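Local coordinates for protein dihydrodipicolinate synthase (Agrobacterium tumefaciens, PDB 3B4U) that probably catalyses the condensation of pyruvate with aspartate semialdehyde, the step that commits carbon to lysine biosynthesis, at residues A10-F15 / T261-V266; G50-S55 / R267-A272; A25-A30 / S63-A68; R31-N36 / V213-T218; V41-T46 / S73-G78. All blocks are in the same frame, centred on the assembly; numbering follows the deposited sequence.

Interaction 1. Residues A10-F15 / T261-V266; sequences ALTTPF and TIWSDV
Trp263 reaches across this contact from the loop after helix 246-258 to the loop that leaves strand 6-10. Its CG stands anti to the carbonyl carbon (chi1 -58°), which swings the indole off CB toward Pro14. Beyond CG the five-membered ring sends NE1 to Glu260, while the six-membered ring does the touching. CE3 passes Thr12 OG1 at 3.6 Å, and CZ3, next along the rim, comes within 3.3 Å of that same OG1, the Thr12 and Trp263 side chains crossing at about a right angle. Over one face of the six-membered ring sits Pro14, whose CB is 3.8 Å from the centroid and 23° off the normal, a CH-pi contact. At the tip, CH2 lies 3.6 Å from Pro14 CG. Ile262 CG2 lies over this same face of the indole, so proline and isoleucine share it, and Ile262 CD1 rests on Phe15 O (3.5 Å). Phe15 turns the edge of its ring to Asp265 O, which lies near the ring plane 3.8 Å from CD2. Between the backbones one water takes the proton of Phe15 N (2.9 Å) and gives its own two to Ile262 O and Asp265 O. No direct hydrogen bond joins the two loops: a proline CH-pi contact on the indole supplies the apolar grip, and a water with three backbone partners bridges the loops and probably helps to set their spacing.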
# COMPACT_ATOMS: atom_id res chain seq x y z
N ALA B 10 8.52 15.18 10.86
CA ALA B 10 7.72 14.08 10.33
C ALA B 10 6.66 13.86 11.41
O ALA B 10 6.81 13.02 12.30
CB ALA B 10 8.59 12.82 10.10
N LEU B 11 5.60 14.66 11.38
CA LEU B 11 4.79 14.88 12.57
C LEU B 11 4.06 13.60 12.98
O LEU B 11 3.40 12.95 12.17
CB LEU B 11 3.75 15.98 12.31
CG LEU B 11 3.23 16.65 13.56
CD1 LEU B 11 4.25 17.62 14.14
CD2 LEU B 11 1.89 17.34 13.27
N THR B 12 4.12 13.28 14.26
CA THR B 12 3.33 12.19 14.82
C THR B 12 1.85 12.58 14.88
O THR B 12 1.50 13.75 15.06
CB THR B 12 3.89 11.84 16.22
OG1 THR B 12 4.13 13.04 16.97
CG2 THR B 12 5.20 11.08 16.10
N THR B 13 1.01 11.56 14.78
CA THR B 13 -0.44 11.72 14.78
C THR B 13 -0.96 11.15 16.08
O THR B 13 -0.79 9.95 16.32
CB THR B 13 -1.07 10.99 13.60
OG1 THR B 13 -0.53 11.48 12.36
CG2 THR B 13 -2.59 11.18 13.58
N PRO B 14 -1.60 11.97 16.94
CA PRO B 14 -2.12 11.48 18.21
C PRO B 14 -3.52 10.93 18.06
O PRO B 14 -4.35 11.53 17.40
CB PRO B 14 -2.11 12.74 19.09
CG PRO B 14 -2.38 13.87 18.14
CD PRO B 14 -1.80 13.42 16.79
N PHE B 15 -3.78 9.81 18.72
CA PHE B 15 -5.09 9.17 18.73
C PHE B 15 -5.69 9.14 20.13
O PHE B 15 -5.01 8.86 21.10
CB PHE B 15 -5.02 7.74 18.21
CG PHE B 15 -4.36 7.64 16.87
CD1 PHE B 15 -5.01 8.11 15.73
CD2 PHE B 15 -3.08 7.11 16.74
CE1 PHE B 15 -4.39 8.06 14.47
CE2 PHE B 15 -2.48 7.06 15.51
CZ PHE B 15 -3.13 7.53 14.38
N THR B 261 0.51 12.17 27.73
CA THR B 261 0.28 10.73 27.68
C THR B 261 -0.36 10.27 26.36
O THR B 261 -0.27 9.09 26.05
CB THR B 261 -0.62 10.27 28.85
OG1 THR B 261 -1.84 10.99 28.78
CG2 THR B 261 0.05 10.55 30.19
N ILE B 262 -1.00 11.18 25.64
CA ILE B 262 -1.75 10.81 24.43
C ILE B 262 -0.90 10.03 23.41
O ILE B 262 -1.40 9.15 22.73
CB ILE B 262 -2.41 12.05 23.79
CG1 ILE B 262 -3.50 11.69 22.77
CG2 ILE B 262 -1.38 12.97 23.16
CD1 ILE B 262 -4.84 11.51 23.40
N TRP B 263 0.40 10.31 23.34
CA TRP B 263 1.22 9.82 22.25
C TRP B 263 1.47 8.35 22.31
O TRP B 263 1.84 7.80 21.28
CB TRP B 263 2.54 10.59 22.19
CG TRP B 263 2.28 12.02 22.03
CD1 TRP B 263 2.30 12.96 23.01
CD2 TRP B 263 1.88 12.69 20.83
NE1 TRP B 263 1.93 14.17 22.51
CE2 TRP B 263 1.66 14.03 21.16
CE3 TRP B 263 1.70 12.28 19.49
CZ2 TRP B 263 1.25 14.97 20.22
CZ3 TRP B 263 1.28 13.21 18.56
CH2 TRP B 263 1.08 14.54 18.91
N SER B 264 1.19 7.72 23.46
CA SER B 264 1.39 6.28 23.66
C SER B 264 0.76 5.51 22.52
O SER B 264 1.47 4.75 21.79
CB SER B 264 0.92 5.83 25.07
OG SER B 264 -0.36 6.33 25.38
N ASP B 265 -0.52 5.82 22.33
CA ASP B 265 -1.39 5.06 21.46
C ASP B 265 -0.97 5.14 20.00
O ASP B 265 -0.65 6.22 19.47
CB ASP B 265 -2.85 5.53 21.62
CG ASP B 265 -3.52 4.98 22.87
OD1 ASP B 265 -2.90 4.17 23.57
OD2 ASP B 265 -4.66 5.41 23.14
N VAL B 266 -1.01 3.99 19.35
CA VAL B 266 -0.77 3.88 17.92
C VAL B 266 -1.96 3.22 17.30
O VAL B 266 -2.76 2.56 17.97
CB VAL B 266 0.51 3.07 17.60
CG1 VAL B 266 1.75 3.83 18.07
CG2 VAL B 266 0.46 1.66 18.19
O HOH W 1 -1.43 8.75 20.04
O HOH W 2 -4.91 7.89 23.63

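Interaction 2. Residues G50-S55 / R267-A272; sequences GCSVGS and RAPLVA
Two irregular backbones pass with Ser52 CA 6.9 Å from Arg267 CA, the first wound into a 3-10 turn over residues 50-52 and the second kinked by a cis peptide before Pro269. Ser52 and Arg267 carry the contact between them. The arginine CG is anti to the backbone N and chi2 is extended too, which carries CD alongside Ser52 CB at 3.8 Å; the bend at chi3 (-85°) then turns the guanidinium to the serine carbonyl. NH1 donates to Ser52 O at 2.9 Å with an N-H...O angle of 151°; the oxygen lies close to the guanidinium plane, but the nitrogen stands above the plane of the carbonyl. On the other side chain, Ser52 OG gives its proton to a water at 2.7 Å, and this water donates to Arg267 O at 2.8 Å. NH1 also forms a salt bridge with Glu57, and NH2 reaches Gly19 O. Nearby, Pro269 packs on Pro107 of the second subunit. Glu57 offsets the arginine charge, and the bonds to Glu57, Ser52 O and Gly19 O probably fix the rotation of the guanidinium, while a direct bond and a water bridge join the two loops beside the dimer interface.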
# COMPACT_ATOMS: atom_id res chain seq x y z
N GLY B 50 0.68 7.85 8.29
CA GLY B 50 -0.19 8.38 7.26
C GLY B 50 -0.91 7.31 6.49
O GLY B 50 -2.06 7.48 6.11
N CYS B 51 -0.28 6.16 6.31
CA CYS B 51 -0.92 5.00 5.67
C CYS B 51 -2.18 4.59 6.40
O CYS B 51 -3.13 4.07 5.79
CB CYS B 51 0.07 3.82 5.60
SG CYS B 51 0.94 3.48 7.16
N SER B 52 -2.22 4.82 7.72
CA SER B 52 -3.34 4.44 8.56
C SER B 52 -4.40 5.53 8.69
O SER B 52 -5.40 5.30 9.37
CB SER B 52 -2.81 4.08 9.94
OG SER B 52 -1.79 3.09 9.81
N VAL B 53 -4.17 6.71 8.14
CA VAL B 53 -5.08 7.83 8.20
C VAL B 53 -5.96 7.75 6.96
O VAL B 53 -5.48 7.68 5.83
CB VAL B 53 -4.30 9.16 8.33
CG1 VAL B 53 -5.25 10.34 8.22
CG2 VAL B 53 -3.52 9.18 9.64
N GLY B 54 -7.27 7.74 7.17
CA GLY B 54 -8.21 7.60 6.09
C GLY B 54 -8.20 8.76 5.12
O GLY B 54 -7.74 9.88 5.42
N SER B 55 -8.77 8.51 3.96
CA SER B 55 -8.87 9.51 2.91
C SER B 55 -9.82 10.65 3.29
O SER B 55 -9.65 11.76 2.78
CB SER B 55 -9.32 8.87 1.58
OG SER B 55 -8.29 8.01 1.11
N ARG B 267 -2.10 3.36 16.00
CA ARG B 267 -3.17 2.74 15.27
C ARG B 267 -2.73 1.41 14.71
O ARG B 267 -1.61 1.23 14.23
CB ARG B 267 -3.65 3.67 14.13
CG ARG B 267 -4.86 3.30 13.38
CD ARG B 267 -5.42 4.54 12.67
NE ARG B 267 -6.32 5.45 13.40
CZ ARG B 267 -6.97 6.46 12.77
NH1 ARG B 267 -6.72 6.69 11.50
NH2 ARG B 267 -7.83 7.26 13.39
N ALA B 268 -3.62 0.42 14.76
CA ALA B 268 -3.37 -0.85 14.12
C ALA B 268 -3.02 -0.57 12.65
O ALA B 268 -3.58 0.32 12.04
CB ALA B 268 -4.64 -1.72 14.22
N PRO B 269 -2.09 -1.33 12.07
CA PRO B 269 -1.50 -2.57 12.58
C PRO B 269 -0.27 -2.45 13.47
O PRO B 269 0.32 -3.47 13.82
CB PRO B 269 -1.14 -3.26 11.28
CG PRO B 269 -0.69 -2.13 10.42
CD PRO B 269 -1.65 -1.05 10.69
N LEU B 270 0.11 -1.24 13.85
CA LEU B 270 1.13 -1.06 14.88
C LEU B 270 0.54 -1.44 16.24
O LEU B 270 -0.68 -1.46 16.40
CB LEU B 270 1.64 0.38 14.90
CG LEU B 270 2.25 0.92 13.60
CD1 LEU B 270 2.76 2.32 13.78
CD2 LEU B 270 3.38 0.00 13.10
N VAL B 271 1.43 -1.73 17.17
CA VAL B 271 1.04 -2.00 18.55
C VAL B 271 1.84 -1.12 19.51
O VAL B 271 2.93 -0.71 19.21
CB VAL B 271 1.17 -3.49 18.90
CG1 VAL B 271 0.24 -4.34 17.99
CG2 VAL B 271 2.57 -3.97 18.86
N ALA B 272 1.23 -0.86 20.66
CA ALA B 272 1.80 -0.10 21.77
C ALA B 272 3.15 -0.66 22.20
O ALA B 272 3.32 -1.84 22.28
CB ALA B 272 0.80 -0.16 22.97
O HOH W 3 -0.65 2.94 12.25

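Interaction 3. Residues A25-A30 / S63-A68; sequences AMIAHA and SSFIAA
Ala68 N has two acceptors in its own turn: Ser64 O at 2.9 Å and, weakly, Phe65 O at 3.3 Å. It belongs to the last turn of helix 57-67, which packs against helix 23-35 on the outside of a TIM barrel. The short helical segments cross at -56° with their axes 10.5 Å apart, and what joins them is apolar. Phe65 is the centre of the contact. Its CB leaves helix 57-67 to the side, and the ring then turns in to meet the neighbours Met26 and Ile27 and, one turn later, Ala30. Ile27 CG1 lies over one face of the ring, 3.9 Å from the centroid and 20° off the normal, a CH-pi contact in which the two side chains slide past each other in opposite directions. Met26, extended beyond CG and crossing the phenylalanine at about a right angle, meets the ring edge: CG lies 3.9 Å from Phe65 CE1, and SD completes a Met-aromatic contact at the edge. Ala30 CB closes in on Phe65 CE2 at 3.6 Å. Behind the ring lies the sheet, where Phe65 and Met26 both touch Leu43 of strand 40-43, so the aromatic group fills the corner between two helices and the strand that links them in sequence. Toward the outer rim the packing passes to Ile27 alone. Its delta methyl leaves the ring behind and bridges the end of helix 57-67, with Ile27 CD1 3.7 Å from Ser64 O and 3.8 Å from Ala68 CB.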
# COMPACT_ATOMS: atom_id res chain seq x y z
N ALA B 25 -4.67 18.21 19.96
CA ALA B 25 -3.33 17.80 20.40
C ALA B 25 -2.36 17.80 19.23
O ALA B 25 -1.18 18.19 19.38
CB ALA B 25 -3.36 16.42 21.04
N MET B 26 -2.85 17.42 18.04
CA MET B 26 -2.00 17.35 16.87
C MET B 26 -1.54 18.73 16.44
O MET B 26 -0.36 18.95 16.15
CB MET B 26 -2.75 16.64 15.75
CG MET B 26 -1.88 16.29 14.58
SD MET B 26 -2.93 15.28 13.30
CE MET B 26 -1.61 15.10 11.91
N ILE B 27 -2.48 19.67 16.43
CA ILE B 27 -2.18 21.04 16.06
C ILE B 27 -1.24 21.67 17.09
O ILE B 27 -0.31 22.37 16.74
CB ILE B 27 -3.47 21.85 15.88
CG1 ILE B 27 -4.17 21.36 14.61
CG2 ILE B 27 -3.21 23.32 15.83
CD1 ILE B 27 -5.61 21.80 14.43
N ALA B 28 -1.49 21.43 18.37
CA ALA B 28 -0.61 21.98 19.42
C ALA B 28 0.82 21.42 19.30
O ALA B 28 1.80 22.16 19.48
CB ALA B 28 -1.22 21.69 20.81
N HIS B 29 0.93 20.15 18.96
CA HIS B 29 2.23 19.54 18.74
C HIS B 29 2.92 20.16 17.53
O HIS B 29 4.11 20.48 17.59
CB HIS B 29 2.07 18.03 18.63
CG HIS B 29 3.35 17.32 18.37
ND1 HIS B 29 4.42 17.39 19.23
CD2 HIS B 29 3.70 16.52 17.34
CE1 HIS B 29 5.39 16.65 18.72
NE2 HIS B 29 4.99 16.11 17.57
N ALA B 30 2.19 20.38 16.45
CA ALA B 30 2.75 21.06 15.29
C ALA B 30 3.27 22.45 15.68
O ALA B 30 4.37 22.85 15.30
CB ALA B 30 1.72 21.17 14.19
N SER B 63 -7.94 20.55 6.76
CA SER B 63 -8.85 21.68 6.92
C SER B 63 -8.74 22.27 8.32
O SER B 63 -8.73 23.49 8.50
CB SER B 63 -10.26 21.20 6.62
OG SER B 63 -11.19 22.26 6.77
N SER B 64 -8.69 21.42 9.34
CA SER B 64 -8.57 21.90 10.71
C SER B 64 -7.24 22.61 10.97
O SER B 64 -7.21 23.63 11.67
CB SER B 64 -8.73 20.76 11.70
OG SER B 64 -10.05 20.23 11.67
N PHE B 65 -6.15 22.10 10.40
CA PHE B 65 -4.86 22.79 10.54
C PHE B 65 -4.94 24.19 9.98
O PHE B 65 -4.44 25.16 10.59
CB PHE B 65 -3.76 22.02 9.78
CG PHE B 65 -2.93 21.11 10.66
CD1 PHE B 65 -3.46 19.96 11.21
CD2 PHE B 65 -1.59 21.42 10.92
CE1 PHE B 65 -2.67 19.16 12.03
CE2 PHE B 65 -0.83 20.64 11.76
CZ PHE B 65 -1.36 19.50 12.32
N ILE B 66 -5.54 24.32 8.80
CA ILE B 66 -5.63 25.61 8.13
C ILE B 66 -6.56 26.55 8.90
O ILE B 66 -6.24 27.73 9.09
CB ILE B 66 -5.99 25.41 6.66
CG1 ILE B 66 -4.81 24.70 5.97
CG2 ILE B 66 -6.29 26.75 5.99
CD1 ILE B 66 -5.05 24.25 4.54
N ALA B 67 -7.68 26.05 9.39
CA ALA B 67 -8.59 26.88 10.19
C ALA B 67 -7.94 27.33 11.49
O ALA B 67 -8.23 28.43 11.98
CB ALA B 67 -9.88 26.13 10.48
N ALA B 68 -7.02 26.53 12.03
CA ALA B 68 -6.30 26.84 13.26
C ALA B 68 -5.15 27.84 13.00
O ALA B 68 -4.41 28.19 13.90
CB ALA B 68 -5.76 25.57 13.90

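Interaction 4. Residues R31-N36 / V213-T218; sequences RRCLSN and VANFLT
In this TIM barrel the helix after the first strand meets the loop after the last: the end of helix 23-35 touches the 3-10 turn and loop that follow strand 208-211 and lead into helix 218-225. Van der Waals contact makes up the direct part. Thr218 puts CG2 anti to its backbone N, so that this methyl rests against Asn36 O at 3.3 Å, while its CB faces Asn36 CB at 3.8 Å. One turn back on the helix, Cys33 SG, anti to its carbonyl carbon, lies over the 3-10 turn, 4.0 Å from Ala214 O and 4.1 Å from Asn215 CA. No hydrogen bond runs directly between the segments; two waters do that work. One donates to Asn215 O and takes a weak bond from Arg32 NE, an arginine whose NH1 is paired with Glu260. The other accepts from Asn36 ND2 at 2.9 Å and donates to Thr218 OG1 at 2.7 Å. Hydrogen bonds to the surroundings fix the participants further. Asn215 OD1 faces His29 NE2 and Thr12 N and its ND2 gives to Ala10 O, so this asparagine knits helix 23-35 to strand 6-10 and its following loop. Separately, Asn36 O meets the side chain of Gln219. Within the 213-218 segment, the hydroxyl of Thr218 follows Leu217 at the N-cap and folds back over the preceding turn: Thr218 OG1 spends its proton on Ala214 O, 2.7 Å away and in the plane of that carbonyl, leaving its oxygen to receive the water.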
# COMPACT_ATOMS: atom_id res chain seq x y z
N ARG B 31 2.48 23.21 16.43
CA ARG B 31 2.89 24.55 16.84
C ARG B 31 4.16 24.49 17.68
O ARG B 31 5.04 25.34 17.54
CB ARG B 31 1.80 25.23 17.64
CG ARG B 31 0.61 25.64 16.81
CD ARG B 31 0.88 26.87 15.96
NE ARG B 31 -0.35 27.41 15.36
CZ ARG B 31 -0.37 28.34 14.40
NH1 ARG B 31 -1.54 28.73 13.94
NH2 ARG B 31 0.72 28.86 13.88
N ARG B 32 4.25 23.51 18.56
CA ARG B 32 5.45 23.32 19.39
C ARG B 32 6.67 23.04 18.51
O ARG B 32 7.74 23.63 18.69
CB ARG B 32 5.21 22.21 20.41
CG ARG B 32 6.47 21.79 21.15
CD ARG B 32 6.18 20.87 22.34
NE ARG B 32 5.42 19.69 21.91
CZ ARG B 32 4.36 19.19 22.50
NH1 ARG B 32 3.93 19.69 23.65
NH2 ARG B 32 3.72 18.18 21.96
N CYS B 33 6.54 22.12 17.56
CA CYS B 33 7.65 21.79 16.69
C CYS B 33 8.09 22.98 15.84
O CYS B 33 9.31 23.23 15.67
CB CYS B 33 7.26 20.61 15.79
SG CYS B 33 7.15 19.02 16.65
N LEU B 34 7.13 23.73 15.32
CA LEU B 34 7.44 24.96 14.59
C LEU B 34 8.14 25.98 15.47
O LEU B 34 9.20 26.50 15.12
CB LEU B 34 6.16 25.51 13.96
CG LEU B 34 5.54 24.68 12.84
CD1 LEU B 34 4.12 25.12 12.57
CD2 LEU B 34 6.35 24.72 11.55
N SER B 35 7.65 26.17 16.69
CA SER B 35 8.27 27.11 17.62
C SER B 35 9.69 26.72 18.01
O SER B 35 10.54 27.59 18.25
CB SER B 35 7.40 27.20 18.89
OG SER B 35 7.99 28.03 19.89
N ASN B 36 9.95 25.43 18.10
CA ASN B 36 11.23 24.92 18.55
C ASN B 36 12.24 24.71 17.43
O ASN B 36 13.32 24.19 17.70
CB ASN B 36 11.04 23.63 19.31
CG ASN B 36 10.46 23.85 20.69
OD1 ASN B 36 10.53 24.97 21.23
ND2 ASN B 36 9.84 22.82 21.25
N VAL B 213 12.82 12.21 14.63
CA VAL B 213 13.43 12.63 15.88
C VAL B 213 13.12 14.08 16.20
O VAL B 213 13.05 14.44 17.36
CB VAL B 213 14.97 12.32 15.88
CG1 VAL B 213 15.67 12.95 17.05
CG2 VAL B 213 15.19 10.80 15.81
N ALA B 214 12.89 14.90 15.18
CA ALA B 214 12.54 16.29 15.37
C ALA B 214 11.18 16.49 16.06
O ALA B 214 10.89 17.60 16.47
CB ALA B 214 12.55 17.07 14.03
N ASN B 215 10.39 15.43 16.23
CA ASN B 215 9.19 15.54 17.07
C ASN B 215 9.53 15.75 18.55
O ASN B 215 8.67 16.24 19.28
CB ASN B 215 8.35 14.27 16.98
CG ASN B 215 7.56 14.17 15.69
OD1 ASN B 215 6.52 14.82 15.55
ND2 ASN B 215 8.03 13.35 14.79
N PHE B 216 10.74 15.42 18.98
CA PHE B 216 11.08 15.49 20.40
C PHE B 216 12.46 16.03 20.70
O PHE B 216 12.73 16.26 21.87
CB PHE B 216 10.82 14.15 21.12
CG PHE B 216 11.64 13.03 20.60
CD1 PHE B 216 12.91 12.79 21.12
CD2 PHE B 216 11.18 12.20 19.61
CE1 PHE B 216 13.70 11.79 20.63
CE2 PHE B 216 11.98 11.19 19.12
CZ PHE B 216 13.25 10.98 19.64
N LEU B 217 13.30 16.25 19.69
CA LEU B 217 14.63 16.89 19.84
C LEU B 217 14.78 17.91 18.71
O LEU B 217 15.68 17.82 17.87
CB LEU B 217 15.77 15.87 19.86
CG LEU B 217 15.92 15.05 21.13
CD1 LEU B 217 16.84 13.84 20.86
CD2 LEU B 217 16.46 15.90 22.27
N THR B 218 13.84 18.83 18.63
CA THR B 218 13.78 19.72 17.47
C THR B 218 15.04 20.55 17.26
O THR B 218 15.59 20.57 16.16
CB THR B 218 12.56 20.64 17.54
OG1 THR B 218 11.37 19.87 17.78
CG2 THR B 218 12.43 21.39 16.24
O HOH W 4 7.90 18.39 20.81
O HOH W 5 9.63 20.32 19.82

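Interaction 5. Residues V41-T46 / S73-G78; sequences VTLFGT and SRIVTG
Thr42 holds OG1 anti to its carbonyl carbon (chi1 -65°) and Val76 holds CG1 anti to its backbone N, and these turns lay the two side chains alongside each other on one face of the sheet. Thr42 OG1 comes within 3.3 Å of Val76 CB, its polar partner being Ser8 of the next strand. The strands, 40-43 and 75-79, run parallel with a 28° twist between the short segments. Four hydrogen bonds stitch them: Val41 N to Arg74 O (2.9 Å), Val76 N to Val41 O (2.9 Å), Leu43 N to Val76 O (2.8 Å) and Gly78 N to Leu43 O (2.8 Å), the last nearly straight and running almost along the C=O axis. Val41, Leu43 and Val76 each use both N-H and C=O. Three CA-H...O contacts reinforce the ladder, the shortest from Thr42 CA to Val76 O. On the opposite face Val41, Leu43, Ile75 and Thr77 point to the helices; the Leu43 and Ile75 side chains cross obliquely, with Leu43 CD1 3.9 Å from Ile75 CG2, and Leu43 also touches Phe65. After Leu43 the chain turns with Phe44 at positive phi (69°), folding its ring face over Leu43 CB and bringing its carbonyl toward Gly78, whose CA lies 3.6 Å from Phe44 O. Strand, helix 57-67 and strand form the beta-alpha-beta crossover of a TIM barrel. From the C-terminal mouth Thr46 OG1 bonds Tyr139 of the same chain and Tyr109 of the second subunit, consistent with the threonine-tyrosine-tyrosine relay of the dihydrodipicolinate synthase active site.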
# COMPACT_ATOMS: atom_id res chain seq x y z
N VAL B 41 5.93 21.43 8.99
CA VAL B 41 5.55 20.13 9.47
C VAL B 41 5.02 19.30 8.33
O VAL B 41 4.28 19.79 7.48
CB VAL B 41 4.52 20.24 10.65
CG1 VAL B 41 5.13 20.91 11.88
CG2 VAL B 41 3.21 20.96 10.23
N THR B 42 5.40 18.04 8.34
CA THR B 42 4.95 17.07 7.33
C THR B 42 3.89 16.21 8.00
O THR B 42 4.15 15.52 8.98
CB THR B 42 6.09 16.21 6.81
OG1 THR B 42 7.01 17.04 6.12
CG2 THR B 42 5.59 15.16 5.85
N LEU B 43 2.67 16.29 7.47
CA LEU B 43 1.55 15.49 7.95
C LEU B 43 1.39 14.24 7.13
O LEU B 43 1.60 14.27 5.92
CB LEU B 43 0.25 16.32 7.82
CG LEU B 43 0.28 17.70 8.44
CD1 LEU B 43 -1.11 18.32 8.34
CD2 LEU B 43 0.85 17.72 9.86
N PHE B 44 1.01 13.14 7.76
CA PHE B 44 0.64 11.93 7.04
C PHE B 44 1.85 11.28 6.38
O PHE B 44 1.69 10.59 5.37
CB PHE B 44 -0.51 12.14 6.00
CG PHE B 44 -1.53 13.18 6.39
CD1 PHE B 44 -2.25 13.09 7.56
CD2 PHE B 44 -1.81 14.22 5.51
CE1 PHE B 44 -3.17 14.05 7.87
CE2 PHE B 44 -2.78 15.18 5.85
CZ PHE B 44 -3.43 15.08 7.02
N GLY B 45 3.05 11.46 6.93
CA GLY B 45 4.19 10.68 6.48
C GLY B 45 4.25 9.36 7.23
O GLY B 45 3.34 9.00 7.98
N THR B 46 5.37 8.67 7.10
CA THR B 46 5.55 7.38 7.75
C THR B 46 5.42 7.51 9.27
O THR B 46 4.71 6.74 9.91
CB THR B 46 6.89 6.79 7.34
OG1 THR B 46 6.94 6.65 5.91
CG2 THR B 46 7.15 5.44 7.98
N SER B 73 1.87 27.16 3.68
CA SER B 73 3.26 27.08 3.28
C SER B 73 4.20 26.48 4.31
O SER B 73 5.37 26.25 4.00
CB SER B 73 3.75 28.45 2.86
OG SER B 73 3.71 29.36 3.93
N ARG B 74 3.70 26.23 5.51
CA ARG B 74 4.43 25.50 6.53
C ARG B 74 3.93 24.07 6.70
O ARG B 74 4.31 23.41 7.66
CB ARG B 74 4.41 26.25 7.85
CG ARG B 74 5.23 27.55 7.77
CD ARG B 74 5.37 28.21 9.08
NE ARG B 74 6.10 29.46 8.95
CZ ARG B 74 5.62 30.69 9.19
NH1 ARG B 74 4.36 30.94 9.59
NH2 ARG B 74 6.46 31.70 9.03
N ILE B 75 3.15 23.57 5.73
CA ILE B 75 2.61 22.22 5.78
C ILE B 75 3.05 21.47 4.54
O ILE B 75 2.90 21.93 3.41
CB ILE B 75 1.08 22.23 5.84
CG1 ILE B 75 0.61 22.97 7.09
CG2 ILE B 75 0.51 20.81 5.81
CD1 ILE B 75 -0.90 23.19 7.15
N VAL B 76 3.60 20.28 4.75
CA VAL B 76 3.90 19.29 3.71
C VAL B 76 2.94 18.13 3.95
O VAL B 76 2.71 17.76 5.10
CB VAL B 76 5.36 18.82 3.82
CG1 VAL B 76 5.69 17.70 2.83
CG2 VAL B 76 6.32 20.01 3.65
N THR B 77 2.35 17.55 2.89
CA THR B 77 1.49 16.39 3.06
C THR B 77 2.08 15.16 2.42
O THR B 77 2.38 15.16 1.22
CB THR B 77 0.09 16.65 2.51
OG1 THR B 77 0.16 16.96 1.12
CG2 THR B 77 -0.58 17.80 3.21
N GLY B 78 2.18 14.08 3.18
CA GLY B 78 2.53 12.78 2.63
C GLY B 78 1.40 12.17 1.86
O GLY B 78 0.24 12.28 2.25

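From the N terminus, residues 10-15 open interaction 1, and before its partner 261-266 arrives the chain completes interactions 3, 4 and 5 within the long loop thus closed. Helix 23-35 serves twice, giving 25-30 to interaction 3 and 31-36 to interaction 4, which cross. Interaction 5 lies wholly inside the span of interaction 4 but crosses interaction 3, since strand and helix alternate there. Interaction 2 starts at 50-55 and ends last, at 267-272, so it crosses all the others. Interactions 3 and 5 join neighbouring helices and strands, interaction 4 joins helix 23-35 to the loop after strand 208-211, and interactions 1 and 2 bring the C-terminal loop against the barrel's front loops.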